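PDB 4WES: nitrogenase molybdenum-iron protein alpha chain from Clostridium pasteurianum, which forms with the beta chain the molybdenum-iron component of nitrogenase, which reduces dinitrogen to ammonia on a cluster of iron, sulfur and molybdenum. Local coordinates for residues 451-455 with 456-460; 42-45 with 46-49; 314-317 with 318-322; 290-293 with 294-298; 242-246 with 247-251. All blocks are in the same frame, centred on the assembly; numbering follows the deposited sequence. Where two conformers were deposited one is given.

Contact 1: 451-455 with 456-460; sequences VVLEK and LKPDM
Lys457 reaches back to Glu454 at the C-terminal cap of helix 446-456, where the chain leaves the helix for the short strand 460-462. Leu456 is the last helical residue; Lys457 follows in left-handed helical geometry, with a positive phi of 49°, and Pro458 then leads the chain away.

Two backbone bonds close the helix. Leu456 N donates to Val452 O at 2.9 Å, and Lys457 N reaches Leu453 O at 3.0 Å. The second is the more bent (139° at the hydrogen), as the chain turns out of the helix.

A side chain then serves a further carbonyl of this last turn. Lys457 runs extended from CB to CE and turns only at its final torsion (chi4 -51°), which brings the ammonium group back over the helix end. There NZ donates to Glu454 O at 2.9 Å, in the carbonyl plane and on a lone pair. A positive charge at this end should also suit the helix dipole. Outward on the helix surface, Lys455 NZ forms a salt bridge with Glu454 OE2 at 3.3 Å.

Among the apolar contacts, Val452 CG1 and Leu456 CD1 meet one helical turn apart at 4.2 Å, and both residues pack on Val364 of strand 361-367, while Pro458 rests on Thr338 and Cys340 of strand 338-343. Leu453 points away from the residues that follow, yet its branch returns to cross the proline ring at about a right angle, CD2 lying 3.9 Å from Pro458 CG.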
loop_
_atom_site.group_PDB
_atom_site.type_symbol
_atom_site.label_atom_id
_atom_site.label_comp_id
_atom_site.label_asym_id
_atom_site.label_seq_id
_atom_site.Cartn_x
_atom_site.Cartn_y
_atom_site.Cartn_z
ATOM N N VAL A 451 -30.601 22.227 14.197
ATOM C CA VAL A 451 -31.790 23.002 13.845
ATOM C C VAL A 451 -31.516 23.850 12.596
ATOM O O VAL A 451 -32.319 23.886 11.664
ATOM C CB VAL A 451 -32.304 23.866 15.007
ATOM C CG1 VAL A 451 -33.471 24.699 14.563
ATOM C CG2 VAL A 451 -32.712 22.987 16.177
ATOM N N VAL A 452 -30.365 24.537 12.565
ATOM C CA VAL A 452 -29.963 25.336 11.405
ATOM C C VAL A 452 -29.943 24.478 10.135
ATOM O O VAL A 452 -30.499 24.877 9.095
ATOM C CB VAL A 452 -28.606 25.979 11.626
ATOM C CG1 VAL A 452 -28.038 26.523 10.320
ATOM C CG2 VAL A 452 -28.704 27.067 12.699
ATOM N N LEU A 453 -29.305 23.313 10.207
ATOM C CA LEU A 453 -29.205 22.422 9.042
ATOM C C LEU A 453 -30.579 22.004 8.550
ATOM O O LEU A 453 -30.848 21.981 7.351
ATOM C CB LEU A 453 -28.361 21.209 9.386
ATOM C CG LEU A 453 -26.853 21.479 9.445
ATOM C CD1 LEU A 453 -26.139 20.412 10.241
ATOM C CD2 LEU A 453 -26.265 21.575 8.059
ATOM N N GLU A 454 -31.457 21.643 9.480
ATOM C CA GLU A 454 -32.791 21.145 9.113
ATOM C C GLU A 454 -33.650 22.243 8.513
ATOM O O GLU A 454 -34.375 22.036 7.525
ATOM C CB GLU A 454 -33.470 20.482 10.301
ATOM C CG GLU A 454 -34.826 19.863 9.911
ATOM C CD GLU A 454 -35.847 19.956 11.021
ATOM O OE1 GLU A 454 -36.024 18.960 11.758
ATOM O OE2 GLU A 454 -36.468 21.035 11.156
ATOM N N LYS A 455 -33.604 23.422 9.111
ATOM C CA LYS A 455 -34.493 24.523 8.709
ATOM C C LYS A 455 -34.015 25.201 7.454
ATOM O O LYS A 455 -34.810 25.554 6.595
ATOM C CB LYS A 455 -34.657 25.534 9.847
ATOM C CG LYS A 455 -35.371 24.954 11.071
ATOM C CD LYS A 455 -36.796 24.497 10.802
ATOM C CE LYS A 455 -37.423 23.943 12.072
ATOM N NZ LYS A 455 -38.756 23.341 11.842
ATOM N N LEU A 456 -32.714 25.460 7.360
ATOM C CA LEU A 456 -32.176 26.251 6.249
ATOM C C LEU A 456 -31.654 25.438 5.068
ATOM O O LEU A 456 -31.531 25.962 3.954
ATOM C CB LEU A 456 -31.093 27.207 6.722
ATOM C CG LEU A 456 -31.521 28.255 7.714
ATOM C CD1 LEU A 456 -30.344 29.193 7.982
ATOM C CD2 LEU A 456 -32.698 29.044 7.207
ATOM N N LYS A 457 -31.308 24.178 5.290
ATOM C CA LYS A 457 -30.824 23.316 4.225
ATOM C C LYS A 457 -29.729 24.022 3.413
ATOM O O LYS A 457 -29.805 24.152 2.201
ATOM C CB LYS A 457 -31.964 22.816 3.346
ATOM C CG LYS A 457 -33.063 22.126 4.166
ATOM C CD LYS A 457 -34.156 21.545 3.328
ATOM C CE LYS A 457 -35.324 21.099 4.214
ATOM N NZ LYS A 457 -34.941 20.225 5.369
ATOM N N PRO A 458 -28.656 24.450 4.092
ATOM C CA PRO A 458 -27.589 25.130 3.364
ATOM C C PRO A 458 -26.857 24.196 2.420
ATOM O O PRO A 458 -26.785 22.969 2.654
ATOM C CB PRO A 458 -26.643 25.591 4.486
ATOM C CG PRO A 458 -26.814 24.529 5.532
ATOM C CD PRO A 458 -28.303 24.199 5.496
ATOM N N ASP A 459 -26.241 24.762 1.384
ATOM C CA ASP A 459 -25.399 23.952 0.493
ATOM C C ASP A 459 -24.052 23.568 1.097
ATOM O O ASP A 459 -23.440 22.611 0.658
ATOM C CB ASP A 459 -25.152 24.690 -0.807
ATOM C CG ASP A 459 -26.409 24.917 -1.591
ATOM O OD1 ASP A 459 -26.924 23.943 -2.150
ATOM O OD2 ASP A 459 -26.940 26.031 -1.599
ATOM N N MET A 460 -23.580 24.358 2.048
ATOM C CA MET A 460 -22.285 24.110 2.642
ATOM C C MET A 460 -22.258 24.726 4.031
ATOM O O MET A 460 -22.886 25.742 4.286
ATOM C CB MET A 460 -21.177 24.686 1.750
ATOM C CG MET A 460 -21.191 26.197 1.634
ATOM S SD MET A 460 -20.302 26.897 0.246
ATOM C CE MET A 460 -21.559 26.745 -1.017
#

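Contact 2: 42-45 with 46-49; sequences RTVP and GIIT
Thr43 sends its methyl group across to Thr49, with CG2 lying 3.6 Å from Thr49 CB, and the two side chains cross at about a right angle. The methyl is anti to the backbone nitrogen of Thr43, and this leaves OG1 on another branch to bond Arg51 of its own chain and Gln46 of the beta chain. Thr49 OG1 is likewise engaged beyond the methyl contact, with Asp443 and the backbone of Arg51.

Val44 opens the turn. Its CB meets Ile47 CD1 at 3.8 Å, and both of its methyls lie near that same atom. This holds for one of two deposited conformers of Ile47 and is less certain for that reason. Val44 O faces Ile47 N at 3.5 Å, a weak hydrogen bond. A water donates to Val44 O at 2.8 Å and accepts a weak bond from Gly46 N, bridging the inside of the turn.

Pro45 takes the second position, where its ring-restricted phi of -58° fits. Gly46 follows with phi 84°, the positive value that the third position of a type II turn requires. Pro45 O accepts a bond from Asn90 of the beta chain, and Ile47 O accepts one from Tyr95 of the same subunit.

The arrangement is a type II beta turn from Val44 to Ile47 with the Pro-Gly pair at its centre, set in the alpha-beta interface on the loop leading to Cys53, a ligand of the [8Fe-7S] cluster.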
loop_
_atom_site.group_PDB
_atom_site.type_symbol
_atom_site.label_atom_id
_atom_site.label_comp_id
_atom_site.label_asym_id
_atom_site.label_seq_id
_atom_site.Cartn_x
_atom_site.Cartn_y
_atom_site.Cartn_z
ATOM N N ARG A 42 -19.268 32.025 30.082
ATOM C CA ARG A 42 -18.957 30.633 30.310
ATOM C C ARG A 42 -19.759 29.723 29.377
ATOM O O ARG A 42 -20.851 30.055 28.902
ATOM C CB ARG A 42 -19.212 30.247 31.772
ATOM C CG ARG A 42 -20.676 30.195 32.160
ATOM C CD ARG A 42 -20.853 29.547 33.518
ATOM N NE ARG A 42 -20.483 30.416 34.607
ATOM C CZ ARG A 42 -20.708 30.152 35.892
ATOM N NH1 ARG A 42 -21.305 29.022 36.245
ATOM N NH2 ARG A 42 -20.340 31.021 36.822
ATOM N N THR A 43 -19.198 28.566 29.084
ATOM C CA THR A 43 -19.898 27.544 28.349
ATOM C C THR A 43 -20.935 26.905 29.255
ATOM O O THR A 43 -20.659 26.605 30.419
ATOM C CB THR A 43 -18.931 26.440 27.896
ATOM O OG1 THR A 43 -17.760 27.055 27.324
ATOM C CG2 THR A 43 -19.579 25.523 26.908
ATOM N N VAL A 44 -22.138 26.653 28.742
ATOM C CA VAL A 44 -23.108 25.868 29.518
ATOM C C VAL A 44 -22.621 24.419 29.605
ATOM O O VAL A 44 -22.360 23.789 28.585
ATOM C CB VAL A 44 -24.501 25.903 28.849
ATOM C CG1 VAL A 44 -25.463 25.045 29.639
ATOM C CG2 VAL A 44 -25.025 27.320 28.732
ATOM N N PRO A 45 -22.488 23.880 30.820
ATOM C CA PRO A 45 -22.091 22.479 30.919
ATOM C C PRO A 45 -23.046 21.535 30.209
ATOM O O PRO A 45 -24.264 21.679 30.323
ATOM C CB PRO A 45 -22.072 22.231 32.435
ATOM C CG PRO A 45 -21.783 23.586 33.013
ATOM C CD PRO A 45 -22.586 24.511 32.148
ATOM N N GLY A 46 -22.501 20.573 29.485
ATOM C CA GLY A 46 -23.258 19.499 28.865
ATOM C C GLY A 46 -23.877 19.797 27.514
ATOM O O GLY A 46 -24.545 18.917 26.959
ATOM N N ILE A 47 -23.645 20.993 26.956
ATOM C CA ILE A 47 -24.333 21.471 25.775
ATOM C C ILE A 47 -23.720 20.974 24.440
ATOM O O ILE A 47 -24.327 21.173 23.394
ATOM C CB ILE A 47 -24.437 23.013 25.902
ATOM C CG1 ILE A 47 -25.729 23.524 25.255
ATOM C CG2 ILE A 47 -23.188 23.678 25.349
ATOM C CD1 ILE A 47 -26.208 24.898 25.662
ATOM N N ILE A 48 -22.523 20.374 24.520
ATOM C CA ILE A 48 -21.737 19.963 23.340
ATOM C C ILE A 48 -21.249 21.222 22.582
ATOM O O ILE A 48 -21.787 21.630 21.576
ATOM C CB ILE A 48 -22.376 18.903 22.430
ATOM C CG1 ILE A 48 -22.820 17.703 23.265
ATOM C CG2 ILE A 48 -21.377 18.473 21.364
ATOM C CD1 ILE A 48 -23.498 16.589 22.484
ATOM N N THR A 49 -20.203 21.804 23.146
ATOM C CA THR A 49 -19.517 22.972 22.632
ATOM C C THR A 49 -18.378 22.544 21.700
ATOM O O THR A 49 -17.876 21.423 21.786
ATOM C CB THR A 49 -18.922 23.792 23.815
ATOM O OG1 THR A 49 -18.340 25.005 23.312
ATOM C CG2 THR A 49 -17.891 23.024 24.630
HETATM O O HOH W 1 -20.171 22.211 27.825
#

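Contact 3: 314-317 with 318-322; sequences EVIA and EEIAA
Glu319 folds back over the preceding turn of helix 306-334 to lie beside Val315, both side chains pointing the same way. Its CB is 3.3 Å from Val315 O, and CG comes down close to that oxygen while also touching Val315 CG1 at 3.9 Å. The chain then bends at chi2 (-72°), carrying the carboxylate off the helix, where OE2 forms salt bridges with Lys231 and Arg227 of helix 221-232.

Glu318 brings a second carboxylate to Lys231 by another route. Its CG stands between the backbone nitrogen and the carbonyl carbon (chi1 77°), a placement that presses it against the helix, 3.4 Å from Val315 O. From there the extended chain crosses Val315, OE2 passing 4.1 Å from Val315 CG2 before it pairs with the lysine.

Toward helix 289-303, Ile316 and Ile320 make an apolar contact between the two segments. They lie side by side, with Ile316 CG2 against Ile320 CD1 at 3.8 Å, while Phe493 of helix 492-507 adds to the packing on Ile320.

Successive backbone bonds set the i to i+4 spacing of these side chains, among them Glu319 N to Val315 O at 2.9 Å and Ile320 N to Ile316 O at 3.0 Å. The isoleucines thus face helix 289-303 and the two acids helix 221-232, to which Lys231, gripped by both glutamates, joins this helix. The sharing of Lys231 and the further pairing of Glu319 with Arg227 would probably ease the closeness of two acids and keep both ionised.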
loop_
_atom_site.group_PDB
_atom_site.type_symbol
_atom_site.label_atom_id
_atom_site.label_comp_id
_atom_site.label_asym_id
_atom_site.label_seq_id
_atom_site.Cartn_x
_atom_site.Cartn_y
_atom_site.Cartn_z
ATOM N N GLU A 314 -0.083 48.261 -9.859
ATOM C CA GLU A 314 0.503 47.340 -10.841
ATOM C C GLU A 314 0.401 45.899 -10.355
ATOM O O GLU A 314 0.053 45.002 -11.136
ATOM C CB GLU A 314 1.974 47.660 -11.108
ATOM C CG GLU A 314 2.160 48.955 -11.857
ATOM C CD GLU A 314 3.604 49.393 -11.966
ATOM O OE1 GLU A 314 4.506 48.784 -11.326
ATOM O OE2 GLU A 314 3.812 50.365 -12.721
ATOM N N VAL A 315 0.763 45.658 -9.095
ATOM C CA VAL A 315 0.748 44.304 -8.570
ATOM C C VAL A 315 -0.673 43.746 -8.467
ATOM O O VAL A 315 -0.913 42.605 -8.845
ATOM C CB VAL A 315 1.501 44.237 -7.227
ATOM C CG1 VAL A 315 1.308 42.897 -6.543
ATOM C CG2 VAL A 315 2.996 44.516 -7.452
ATOM N N ILE A 316 -1.604 44.562 -7.993
ATOM C CA ILE A 316 -3.023 44.144 -7.949
ATOM C C ILE A 316 -3.466 43.716 -9.352
ATOM O O ILE A 316 -4.047 42.634 -9.527
ATOM C CB ILE A 316 -3.932 45.259 -7.390
ATOM C CG1 ILE A 316 -3.716 45.420 -5.882
ATOM C CG2 ILE A 316 -5.394 44.959 -7.688
ATOM C CD1 ILE A 316 -4.342 46.657 -5.323
ATOM N N ALA A 317 -3.186 44.540 -10.359
ATOM C CA ALA A 317 -3.673 44.233 -11.689
ATOM C C ALA A 317 -3.061 42.946 -12.246
ATOM O O ALA A 317 -3.780 42.127 -12.841
ATOM C CB ALA A 317 -3.396 45.388 -12.625
ATOM N N GLU A 318 -1.755 42.752 -12.028
ATOM C CA GLU A 318 -1.114 41.574 -12.581
ATOM C C GLU A 318 -1.564 40.306 -11.848
ATOM O O GLU A 318 -1.763 39.246 -12.455
ATOM C CB GLU A 318 0.400 41.679 -12.616
ATOM C CG GLU A 318 1.120 41.482 -11.351
ATOM C CD GLU A 318 2.574 41.832 -11.490
ATOM O OE1 GLU A 318 2.998 42.263 -12.579
ATOM O OE2 GLU A 318 3.275 41.721 -10.502
ATOM N N GLU A 319 -1.710 40.390 -10.521
ATOM C CA GLU A 319 -2.145 39.239 -9.734
ATOM C C GLU A 319 -3.577 38.819 -10.117
ATOM O O GLU A 319 -3.877 37.631 -10.276
ATOM C CB GLU A 319 -2.042 39.564 -8.254
ATOM C CG GLU A 319 -0.617 39.691 -7.718
ATOM C CD GLU A 319 0.136 38.375 -7.615
ATOM O OE1 GLU A 319 -0.492 37.308 -7.372
ATOM O OE2 GLU A 319 1.383 38.415 -7.634
ATOM N N ILE A 320 -4.459 39.799 -10.288
ATOM C CA ILE A 320 -5.840 39.493 -10.641
ATOM C C ILE A 320 -5.891 38.949 -12.066
ATOM O O ILE A 320 -6.602 37.969 -12.337
ATOM C CB ILE A 320 -6.745 40.705 -10.449
ATOM C CG1 ILE A 320 -6.904 40.993 -8.954
ATOM C CG2 ILE A 320 -8.108 40.479 -11.131
ATOM C CD1 ILE A 320 -7.746 42.191 -8.627
ATOM N N ALA A 321 -5.135 39.548 -12.974
ATOM C CA ALA A 321 -5.157 39.046 -14.352
ATOM C C ALA A 321 -4.766 37.583 -14.414
ATOM O O ALA A 321 -5.314 36.831 -15.217
ATOM C CB ALA A 321 -4.288 39.901 -15.267
ATOM N N ALA A 322 -3.822 37.172 -13.586
ATOM C CA ALA A 322 -3.331 35.814 -13.601
ATOM C C ALA A 322 -4.364 34.789 -13.119
ATOM O O ALA A 322 -4.258 33.617 -13.454
ATOM C CB ALA A 322 -2.072 35.684 -12.772
#

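Contact 4: 290-293 with 294-298; sequences DGIV and ETLRD
Val293 CG1 lies over one face of the Arg297 guanidinium, displaced toward the rim, its nearest atom being NH1 at 3.2 Å. Val293 was modelled in two conformers and the packing belongs to one of them, so this very short approach is doubtful. The two side chains run side by side in the same direction, the arginine extended from CG to NE along the valine branch. Arg297 NE makes a salt bridge with Glu313, and this charged group from the next helix probably helps to set how the guanidinium is turned.

One residue back along the helix, Ile292 and Leu296 repeat the side-by-side arrangement with apolar groups alone: Ile292 CG2 meets Leu296 CD1 at 3.9 Å. Leu296 is also covered by helix 221-232, through Val228, Leu229 and Ile232.

Gly291 O is a crowded acceptor. Thr295 N reaches it at 2.9 Å, and Thr295 OG1 donates at 2.8 Å from the opposite face of the carbonyl plane. The hydroxyl is placed by its torsion (chi1 -65°), which sets OG1 beside its own backbone nitrogen, and it also bonds Asn285 N in the loop before the helix. A water adds a third bond to Gly291 O at 3.0 Å and donates as well to Glu294 OE1.

Together these make two regular turns of helix 289-303, in which i to i+4 backbone bonds such as Leu296 N to Ile292 O run beneath matching i to i+4 side-chain pairs, with a threonine hydroxyl turned back on the carbonyl four residues earlier.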
loop_
_atom_site.group_PDB
_atom_site.type_symbol
_atom_site.label_atom_id
_atom_site.label_comp_id
_atom_site.label_asym_id
_atom_site.label_seq_id
_atom_site.Cartn_x
_atom_site.Cartn_y
_atom_site.Cartn_z
ATOM N N ASP A 290 -11.410 40.819 -2.751
ATOM C CA ASP A 290 -11.848 42.146 -2.306
ATOM C C ASP A 290 -11.156 42.557 -1.013
ATOM O O ASP A 290 -10.773 43.716 -0.838
ATOM C CB ASP A 290 -13.375 42.215 -2.154
ATOM C CG ASP A 290 -14.122 42.161 -3.466
ATOM O OD1 ASP A 290 -13.536 42.366 -4.524
ATOM O OD2 ASP A 290 -15.332 41.926 -3.426
ATOM N N GLY A 291 -10.973 41.592 -0.124
ATOM C CA GLY A 291 -10.274 41.859 1.120
ATOM C C GLY A 291 -8.846 42.310 0.913
ATOM O O GLY A 291 -8.418 43.329 1.462
ATOM N N ILE A 292 -8.119 41.556 0.116
ATOM C CA ILE A 292 -6.730 41.846 -0.167
ATOM C C ILE A 292 -6.572 43.191 -0.844
ATOM O O ILE A 292 -5.693 43.996 -0.467
ATOM C CB ILE A 292 -6.123 40.751 -1.071
ATOM C CG1 ILE A 292 -6.177 39.385 -0.408
ATOM C CG2 ILE A 292 -4.700 41.120 -1.463
ATOM C CD1 ILE A 292 -6.152 38.244 -1.405
ATOM N N VAL A 293 -7.376 43.443 -1.855
ATOM C CA VAL A 293 -7.289 44.692 -2.617
ATOM C C VAL A 293 -7.509 45.901 -1.706
ATOM O O VAL A 293 -6.783 46.894 -1.738
ATOM C CB VAL A 293 -8.291 44.690 -3.780
ATOM C CG1 VAL A 293 -8.410 46.068 -4.418
ATOM C CG2 VAL A 293 -7.861 43.696 -4.822
ATOM N N GLU A 294 -8.556 45.809 -0.885
ATOM C CA GLU A 294 -8.879 46.899 0.060
ATOM C C GLU A 294 -7.719 47.094 1.047
ATOM O O GLU A 294 -7.334 48.233 1.332
ATOM C CB GLU A 294 -10.178 46.608 0.816
ATOM C CG GLU A 294 -10.521 47.616 1.884
ATOM C CD GLU A 294 -11.889 47.371 2.503
ATOM O OE1 GLU A 294 -12.214 46.210 2.826
ATOM O OE2 GLU A 294 -12.636 48.357 2.653
ATOM N N THR A 295 -7.177 45.989 1.559
ATOM C CA THR A 295 -6.061 46.057 2.500
ATOM C C THR A 295 -4.871 46.783 1.856
ATOM O O THR A 295 -4.281 47.692 2.455
ATOM C CB THR A 295 -5.634 44.640 2.903
ATOM O OG1 THR A 295 -6.689 43.989 3.619
ATOM C CG2 THR A 295 -4.382 44.689 3.770
ATOM N N LEU A 296 -4.480 46.362 0.669
ATOM C CA LEU A 296 -3.317 46.937 0.010
ATOM C C LEU A 296 -3.549 48.413 -0.269
ATOM O O LEU A 296 -2.642 49.241 -0.159
ATOM C CB LEU A 296 -2.999 46.183 -1.277
ATOM C CG LEU A 296 -2.549 44.732 -1.097
ATOM C CD1 LEU A 296 -2.403 44.079 -2.472
ATOM C CD2 LEU A 296 -1.239 44.661 -0.336
ATOM N N ARG A 297 -4.759 48.778 -0.678
ATOM C CA ARG A 297 -5.072 50.175 -0.932
ATOM C C ARG A 297 -5.083 51.007 0.360
ATOM O O ARG A 297 -4.617 52.147 0.369
ATOM C CB ARG A 297 -6.374 50.301 -1.720
ATOM C CG ARG A 297 -6.200 49.845 -3.168
ATOM C CD ARG A 297 -7.496 49.765 -3.924
ATOM N NE ARG A 297 -7.198 49.479 -5.305
ATOM C CZ ARG A 297 -8.093 49.071 -6.195
ATOM N NH1 ARG A 297 -9.343 48.831 -5.821
ATOM N NH2 ARG A 297 -7.722 48.877 -7.441
ATOM N N ASP A 298 -5.530 50.418 1.458
ATOM C CA ASP A 298 -5.480 51.128 2.746
ATOM C C ASP A 298 -4.033 51.369 3.179
ATOM O O ASP A 298 -3.688 52.435 3.703
ATOM C CB ASP A 298 -6.187 50.312 3.825
ATOM C CG ASP A 298 -7.712 50.346 3.737
ATOM O OD1 ASP A 298 -8.271 51.248 3.092
ATOM O OD2 ASP A 298 -8.332 49.518 4.422
HETATM O O HOH W 2 -10.284 44.179 3.588
#

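Contact 5: 242-246 with 247-251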
loop_
_atom_site.group_PDB
_atom_site.type_symbol
_atom_site.label_atom_id
_atom_site.label_comp_id
_atom_site.label_asym_id
_atom_site.label_seq_id
_atom_site.Cartn_x
_atom_site.Cartn_y
_atom_site.Cartn_z
ATOM N N GLY A 242 3.304 33.545 12.743
ATOM C CA GLY A 242 3.534 32.530 11.732
ATOM C C GLY A 242 4.935 32.586 11.123
ATOM O O GLY A 242 5.392 33.642 10.671
ATOM N N ASP A 243 5.605 31.428 11.165
ATOM C CA ASP A 243 6.978 31.279 10.727
ATOM C C ASP A 243 7.948 32.230 11.427
ATOM O O ASP A 243 9.031 32.479 10.887
ATOM C CB ASP A 243 7.101 31.406 9.190
ATOM C CG ASP A 243 8.437 30.904 8.666
ATOM O OD1 ASP A 243 8.967 29.898 9.178
ATOM O OD2 ASP A 243 8.996 31.553 7.730
ATOM N N ALA A 244 7.620 32.717 12.619
ATOM C CA ALA A 244 8.456 33.701 13.278
ATOM C C ALA A 244 9.677 33.089 13.920
ATOM O O ALA A 244 9.639 32.001 14.487
ATOM C CB ALA A 244 7.665 34.418 14.366
ATOM N N THR A 245 10.770 33.859 13.880
ATOM C CA THR A 245 11.862 33.654 14.808
ATOM C C THR A 245 11.620 34.467 16.068
ATOM O O THR A 245 10.955 35.527 16.051
ATOM C CB THR A 245 13.218 34.080 14.218
ATOM O OG1 THR A 245 13.177 35.482 13.970
ATOM C CG2 THR A 245 13.528 33.288 12.976
ATOM N N TYR A 246 12.233 34.013 17.159
ATOM C CA TYR A 246 12.187 34.766 18.401
ATOM C C TYR A 246 12.726 36.180 18.216
ATOM O O TYR A 246 12.155 37.172 18.696
ATOM C CB TYR A 246 12.972 33.986 19.464
ATOM C CG TYR A 246 12.951 34.600 20.827
ATOM C CD1 TYR A 246 11.851 34.465 21.655
ATOM C CD2 TYR A 246 14.061 35.311 21.317
ATOM C CE1 TYR A 246 11.816 34.999 22.913
ATOM C CE2 TYR A 246 14.029 35.834 22.595
ATOM C CZ TYR A 246 12.924 35.696 23.392
ATOM O OH TYR A 246 12.909 36.248 24.639
ATOM N N GLU A 247 13.850 36.305 17.493
ATOM C CA GLU A 247 14.467 37.607 17.280
ATOM C C GLU A 247 13.542 38.549 16.522
ATOM O O GLU A 247 13.514 39.757 16.803
ATOM C CB GLU A 247 15.791 37.413 16.570
ATOM C CG GLU A 247 16.528 38.709 16.258
ATOM C CD GLU A 247 17.846 38.407 15.609
ATOM O OE1 GLU A 247 17.981 38.722 14.411
ATOM O OE2 GLU A 247 18.730 37.857 16.299
ATOM N N LYS A 248 12.782 38.041 15.561
ATOM C CA LYS A 248 11.853 38.925 14.857
ATOM C C LYS A 248 10.785 39.448 15.799
ATOM O O LYS A 248 10.371 40.617 15.707
ATOM C CB LYS A 248 11.252 38.268 13.607
ATOM C CG LYS A 248 12.292 38.283 12.497
ATOM C CD LYS A 248 12.095 37.408 11.310
ATOM C CE LYS A 248 10.984 37.874 10.463
ATOM N NZ LYS A 248 10.815 37.089 9.164
ATOM N N VAL A 249 10.273 38.602 16.704
ATOM C CA VAL A 249 9.325 39.106 17.666
ATOM C C VAL A 249 9.974 40.160 18.577
ATOM O O VAL A 249 9.367 41.194 18.889
ATOM C CB VAL A 249 8.682 37.958 18.465
ATOM C CG1 VAL A 249 7.624 38.479 19.408
ATOM C CG2 VAL A 249 8.070 36.900 17.530
ATOM N N GLN A 250 11.214 39.916 18.991
ATOM C CA GLN A 250 11.944 40.922 19.786
ATOM C C GLN A 250 12.081 42.267 19.111
ATOM O O GLN A 250 12.174 43.288 19.784
ATOM C CB GLN A 250 13.348 40.429 20.119
ATOM C CG GLN A 250 13.410 39.306 21.133
ATOM C CD GLN A 250 14.846 39.010 21.483
ATOM O OE1 GLN A 250 15.641 38.714 20.578
ATOM N NE2 GLN A 250 15.178 39.098 22.756
ATOM N N ASN A 251 12.095 42.265 17.785
ATOM C CA ASN A 251 12.202 43.478 17.002
ATOM C C ASN A 251 10.884 43.930 16.371
ATOM O O ASN A 251 10.885 44.744 15.447
ATOM C CB ASN A 251 13.281 43.317 15.950
ATOM C CG ASN A 251 14.658 43.303 16.549
ATOM O OD1 ASN A 251 15.154 44.337 16.984
ATOM N ND2 ASN A 251 15.264 42.142 16.627
HETATM O O HOH W 3 10.760 34.549 10.211
HETATM O O HOH W 4 13.374 38.837 25.204
#
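Thr245 and Lys248 join where a loop, extended at Ala244 and Thr245, gives way to the short helix 246-250, whose first backbone bonds are Val249 N to Thr245 O at 3.2 Å and Gln250 N to Tyr246 O at 2.9 Å. Thr245 is the N-cap. With chi1 at 63° its hydroxyl sits between the backbone nitrogen and the carbonyl carbon and turns in to accept from Lys248 N at 3.0 Å. The lysine chain passes over the same oxygen, CG being 3.3 Å from Thr245 OG1, then bends at chi3 so that NZ meets a water held by Asp243 O.

The ring of Tyr246 meets Gln250 obliquely, the two side chains crossing. Tyr246 CE2 is 3.5 Å from Gln250 CD, and the ring and amide planes are 39° apart. A further water lies 2.7 Å from Tyr246 OH and accepts from Gln250 NE2, tying the two polar ends together; the hydroxyl also bonds His170. Ala244 CB touches Val249 CG2 at 4.0 Å. The N-H of Thr245, buried here, has no hydrogen-bonding partner in the model.

The loop follows strand 235-239, and its Gly242 bonds through the backbone with Glu215, at the end of the neighbouring strand 209-215. Ala244 pairs likewise with Lys67, just before strand 69-74, while Tyr246 reaches His170 on strand 169-172, so the start of the helix is tied to both parallel sheets, those of strands 209-215 and 69-74.

How the contacts relate
Contacts 3 and 4 are the one pair that touch. They lie on successive helices, 306-334 and 289-303 respectively, with centres 13 Å apart, and Ile316 fits among Val293, Leu296 and Arg297, its CG1 lying 3.9 Å from Leu296 CD1. The others stand apart: contact 1 and contact 5 lie on opposite sides of the chain's centre, 43 Å between centres. Contact 2 is nearest the metal sites, the side chain of Thr49 being about 10 Å from the bound homocitrate and about 11 Å from the [8Fe-7S] cluster. Contact 5 lies away from the annotated sites, the side chain of Ala244 being about 14 Å from the molybdenum-iron cluster, as do contacts 1, 3 and 4.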